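Local coordinates for protein carboxylic ester hydrolase (Aspergillus niger, PDB 7K4O) that hydrolyses ester bonds as a secreted serine esterase of the tannase family, probably releasing gallic acid from tannins, at residues 211-219 / 386-397. Sequence-based numbering, arbitrary orientation.
With GDE (3,4,5-trihydroxybenzoic acid), chain J.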
loop_
_atom_site.group_PDB
_atom_site.type_symbol
_atom_site.label_atom_id
_atom_site.label_comp_id
_atom_site.label_asym_id
_atom_site.label_seq_id
_atom_site.Cartn_x
_atom_site.Cartn_y
_atom_site.Cartn_z
ATOM N N PRO A 211 1.822 0.588 -2.433
ATOM C CA PRO A 211 2.811 0.416 -1.385
ATOM C C PRO A 211 3.444 1.737 -0.925
ATOM O O PRO A 211 3.830 2.555 -1.793
ATOM C CB PRO A 211 3.824 -0.528 -2.028
ATOM C CG PRO A 211 3.709 -0.280 -3.512
ATOM C CD PRO A 211 2.245 0.006 -3.714
ATOM N N ALA A 212 3.646 1.841 0.384
ATOM C CA ALA A 212 4.386 2.964 0.999
ATOM C C ALA A 212 5.904 2.765 0.891
ATOM O O ALA A 212 6.618 2.977 1.900
ATOM C CB ALA A 212 3.927 3.153 2.386
ATOM N N PHE A 213 6.377 2.361 -0.290
ATOM C CA PHE A 213 7.833 2.240 -0.535
ATOM C C PHE A 213 8.381 3.615 -0.994
ATOM O O PHE A 213 7.684 4.647 -0.938
ATOM C CB PHE A 213 8.120 1.064 -1.447
ATOM C CG PHE A 213 7.519 1.087 -2.824
ATOM C CD1 PHE A 213 6.948 2.210 -3.370
ATOM C CD2 PHE A 213 7.571 -0.085 -3.588
ATOM C CE1 PHE A 213 6.481 2.185 -4.681
ATOM C CE2 PHE A 213 7.057 -0.119 -4.873
ATOM C CZ PHE A 213 6.583 1.032 -5.434
ATOM N N ARG A 214 9.637 3.623 -1.398
ATOM C CA ARG A 214 10.390 4.860 -1.712
ATOM C C ARG A 214 10.284 5.785 -0.501
ATOM O O ARG A 214 10.029 6.993 -0.656
ATOM C CB ARG A 214 9.896 5.484 -3.021
ATOM C CG ARG A 214 10.933 6.364 -3.688
ATOM C CD ARG A 214 10.504 6.841 -5.058
ATOM N NE ARG A 214 10.425 5.696 -5.990
ATOM C CZ ARG A 214 9.311 5.141 -6.479
ATOM N NH1 ARG A 214 8.122 5.612 -6.181
ATOM N NH2 ARG A 214 9.438 4.059 -7.209
ATOM N N TRP A 215 10.570 5.249 0.682
ATOM C CA TRP A 215 10.267 5.820 1.999
ATOM C C TRP A 215 10.614 7.324 2.100
ATOM O O TRP A 215 9.721 8.098 2.486
ATOM C CB TRP A 215 10.990 5.029 3.086
ATOM C CG TRP A 215 10.541 5.448 4.451
ATOM C CD1 TRP A 215 11.083 6.386 5.280
ATOM C CD2 TRP A 215 9.482 4.830 5.195
ATOM N NE1 TRP A 215 10.363 6.449 6.432
ATOM C CE2 TRP A 215 9.380 5.504 6.435
ATOM C CE3 TRP A 215 8.561 3.802 4.913
ATOM C CZ2 TRP A 215 8.388 5.196 7.361
ATOM C CZ3 TRP A 215 7.605 3.485 5.840
ATOM C CH2 TRP A 215 7.514 4.170 7.049
ATOM N N SER A 216 11.855 7.702 1.794
ATOM C CA SER A 216 12.290 9.092 2.081
ATOM C C SER A 216 11.477 10.063 1.217
ATOM O O SER A 216 11.345 11.234 1.634
ATOM C CB SER A 216 13.815 9.234 1.901
ATOM O OG SER A 216 14.200 9.085 0.544
ATOM N N PHE A 217 11.061 9.672 0.022
ATOM C CA PHE A 217 10.325 10.569 -0.897
ATOM C C PHE A 217 8.862 10.535 -0.500
ATOM O O PHE A 217 8.224 11.572 -0.368
ATOM C CB PHE A 217 10.556 10.142 -2.340
ATOM C CG PHE A 217 11.920 10.466 -2.896
ATOM C CD1 PHE A 217 13.059 9.814 -2.448
ATOM C CD2 PHE A 217 12.083 11.491 -3.814
ATOM C CE1 PHE A 217 14.313 10.173 -2.896
ATOM C CE2 PHE A 217 13.331 11.807 -4.305
ATOM C CZ PHE A 217 14.440 11.158 -3.846
ATOM N N GLN A 218 8.308 9.339 -0.261
ATOM C CA GLN A 218 6.872 9.173 0.014
ATOM C C GLN A 218 6.523 9.879 1.320
ATOM O O GLN A 218 5.475 10.533 1.407
ATOM C CB GLN A 218 6.543 7.678 0.114
ATOM C CG GLN A 218 5.191 7.400 0.770
ATOM C CD GLN A 218 4.018 8.147 0.154
ATOM O OE1 GLN A 218 4.052 8.490 -1.025
ATOM N NE2 GLN A 218 2.975 8.297 0.956
ATOM N N GLN A 219 7.305 9.708 2.414
ATOM C CA GLN A 219 6.888 10.282 3.696
ATOM C C GLN A 219 7.064 11.819 3.633
ATOM O O GLN A 219 6.176 12.567 4.084
ATOM C CB GLN A 219 7.670 9.730 4.883
ATOM C CG GLN A 219 7.675 8.197 5.012
ATOM C CD GLN A 219 6.308 7.580 4.898
ATOM O OE1 GLN A 219 5.297 8.205 5.237
ATOM N NE2 GLN A 219 6.285 6.284 4.534
ATOM N N GLY A 386 17.513 11.079 3.459
ATOM C CA GLY A 386 16.815 9.861 3.912
ATOM C C GLY A 386 17.042 8.691 2.975
ATOM O O GLY A 386 16.984 7.541 3.424
ATOM N N LEU A 387 17.244 8.949 1.696
ATOM C CA LEU A 387 17.531 7.856 0.727
ATOM C C LEU A 387 18.782 7.119 1.178
ATOM O O LEU A 387 18.770 5.877 1.220
ATOM C CB LEU A 387 17.666 8.459 -0.679
ATOM C CG LEU A 387 18.116 7.513 -1.771
ATOM C CD1 LEU A 387 17.117 6.349 -1.902
ATOM C CD2 LEU A 387 18.251 8.248 -3.100
ATOM N N GLN A 388 19.840 7.847 1.527
ATOM C CA GLN A 388 21.093 7.187 1.982
ATOM C C GLN A 388 20.828 6.465 3.310
ATOM O O GLN A 388 21.283 5.315 3.493
ATOM C CB GLN A 388 22.241 8.203 2.064
ATOM C CG GLN A 388 23.543 7.567 2.498
ATOM C CD GLN A 388 24.757 8.472 2.441
ATOM O OE1 GLN A 388 24.650 9.714 2.249
ATOM N NE2 GLN A 388 25.910 7.858 2.647
ATOM N N GLU A 389 20.200 7.132 4.260
ATOM C CA GLU A 389 20.072 6.623 5.647
ATOM C C GLU A 389 19.194 5.356 5.672
ATOM O O GLU A 389 19.533 4.417 6.423
ATOM C CB GLU A 389 19.496 7.731 6.524
ATOM C CG GLU A 389 19.206 7.329 7.967
ATOM C CD GLU A 389 19.022 8.540 8.900
ATOM O OE1 GLU A 389 18.760 9.696 8.394
ATOM O OE2 GLU A 389 19.090 8.332 10.135
ATOM N N TYR A 390 18.148 5.317 4.853
ATOM C CA TYR A 390 17.114 4.248 4.944
ATOM C C TYR A 390 17.156 3.312 3.745
ATOM O O TYR A 390 16.304 2.367 3.709
ATOM C CB TYR A 390 15.736 4.872 5.244
ATOM C CG TYR A 390 15.670 5.446 6.640
ATOM C CD1 TYR A 390 15.901 4.652 7.735
ATOM C CD2 TYR A 390 15.505 6.807 6.872
ATOM C CE1 TYR A 390 15.973 5.147 9.023
ATOM C CE2 TYR A 390 15.552 7.306 8.162
ATOM C CZ TYR A 390 15.754 6.487 9.248
ATOM O OH TYR A 390 15.860 6.960 10.515
ATOM N N TYR A 391 18.128 3.444 2.853
ATOM C CA TYR A 391 18.237 2.594 1.631
ATOM C C TYR A 391 18.077 1.119 1.995
ATOM O O TYR A 391 17.344 0.390 1.305
ATOM C CB TYR A 391 19.616 2.759 0.966
ATOM C CG TYR A 391 19.609 2.646 -0.538
ATOM C CD1 TYR A 391 19.613 1.419 -1.176
ATOM C CD2 TYR A 391 19.653 3.781 -1.310
ATOM C CE1 TYR A 391 19.592 1.353 -2.567
ATOM C CE2 TYR A 391 19.671 3.725 -2.688
ATOM C CZ TYR A 391 19.552 2.510 -3.307
ATOM O OH TYR A 391 19.548 2.553 -4.682
ATOM N N SER A 392 18.805 0.671 3.016
ATOM C CA SER A 392 18.952 -0.756 3.407
ATOM C C SER A 392 17.796 -1.258 4.281
ATOM O O SER A 392 17.772 -2.481 4.579
ATOM C CB SER A 392 20.266 -1.001 4.101
ATOM O OG SER A 392 21.352 -0.809 3.228
ATOM N N THR A 393 16.897 -0.399 4.757
ATOM C CA THR A 393 15.862 -0.793 5.749
ATOM C C THR A 393 14.491 -0.397 5.203
ATOM O O THR A 393 13.755 -1.247 4.703
ATOM C CB THR A 393 16.137 -0.228 7.169
ATOM O OG1 THR A 393 16.350 1.190 7.031
ATOM C CG2 THR A 393 17.343 -0.864 7.824
ATOM N N LEU A 394 14.111 0.880 5.261
ATOM C CA LEU A 394 12.713 1.285 4.975
ATOM C C LEU A 394 12.512 1.653 3.504
ATOM O O LEU A 394 11.353 1.638 3.088
ATOM C CB LEU A 394 12.365 2.470 5.879
ATOM C CG LEU A 394 12.309 2.145 7.365
ATOM C CD1 LEU A 394 12.038 3.420 8.137
ATOM C CD2 LEU A 394 11.238 1.147 7.631
ATOM N N GLN A 395 13.550 2.042 2.750
ATOM C CA GLN A 395 13.367 2.623 1.414
ATOM C C GLN A 395 12.537 1.680 0.540
ATOM O O GLN A 395 11.635 2.146 -0.144
ATOM C CB GLN A 395 14.686 3.014 0.742
ATOM C CG GLN A 395 14.458 3.916 -0.471
ATOM C CD GLN A 395 14.001 5.308 -0.147
ATOM O OE1 GLN A 395 13.883 5.693 1.018
ATOM N NE2 GLN A 395 13.722 6.084 -1.199
ATOM N N THR A 396 12.887 0.401 0.536
ATOM C CA THR A 396 12.106 -0.667 -0.139
ATOM C C THR A 396 11.953 -0.393 -1.638
ATOM O O THR A 396 10.848 -0.617 -2.160
ATOM C CB THR A 396 10.765 -0.897 0.566
ATOM O OG1 THR A 396 10.930 -0.821 1.973
ATOM C CG2 THR A 396 10.196 -2.248 0.195
ATOM N N THR A 397 13.024 0.036 -2.320
ATOM C CA THR A 397 12.960 0.222 -3.765
ATOM C C THR A 397 14.076 -0.503 -4.473
ATOM O O THR A 397 14.366 -0.140 -5.605
ATOM C CB THR A 397 12.953 1.690 -4.185
ATOM O OG1 THR A 397 14.070 2.313 -3.511
ATOM C CG2 THR A 397 11.613 2.270 -3.837
HETATM O OAA GDE J . -0.403 2.377 5.513
HETATM O OAB GDE J . -1.980 3.853 5.034
HETATM O OAC GDE J . 3.863 5.250 5.461
HETATM O OAD GDE J . 0.652 7.676 2.886
HETATM O OAE GDE J . 3.133 7.440 3.854
HETATM C CAF GDE J . 1.562 4.386 5.300
HETATM C CAG GDE J . -0.081 5.623 3.985
HETATM C CAH GDE J . -0.767 3.535 5.147
HETATM C CAI GDE J . 2.534 5.349 4.989
HETATM C CAJ GDE J . 0.891 6.618 3.702
HETATM C CAK GDE J . 0.274 4.585 4.832
HETATM C CAL GDE J . 2.165 6.455 4.176
#
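Leu394 lies over one face of the Trp215 indole: its CD1 sits over the five-membered ring, 3.9 Å from the centroid, a CH-pi contact, and CB covers the same face. Against the opposite face, 3.2 Å above the ring plane, lies NE2 of Gln219, so the indole is held between the 386-397 segment and a residue of the gallate pocket. With CG anti to the backbone N (chi1 -171°), the Trp215 side chain runs alongside that of Leu394 in the same direction. The Phe217 ring offers its edge to Leu387 CB, with the Gln395 amide turned 73° from the ring plane.

Gln395 provides the polar link. Its chain bends at chi2 to bring OE1 to Ser216 N, 3.0 Å away and nearly straight at 165°, in the first turn of helix 215-221; its backbone O takes weak bonds from Arg214 N and Trp215 N. Ser216 CB packs 3.4 Å from Gly386 C, and its hydroxyl bonds to Met383 O one turn earlier in helix 376-390. Arg214 sends its guanidinium to the C-terminal carboxylate of Tyr554.

Further along the helix, Gln218 NE2 donates to gallate OAE (3.0 Å), while Gln219 OE1 receives OAE at 2.7 Å and Gln219 NE2 gives a hydrogen to OAC. Gln395 therefore bonds Ser216 N-H firmly and those of Arg214 and Trp215 weakly, just before the residues that read the gallate hydroxyls. The indole face under Gln219 NE2 probably helps fix that amide's orientation, so Trp215, Leu394 and Gln395 are probably second-shell support for first-shell Gln218 and Gln219.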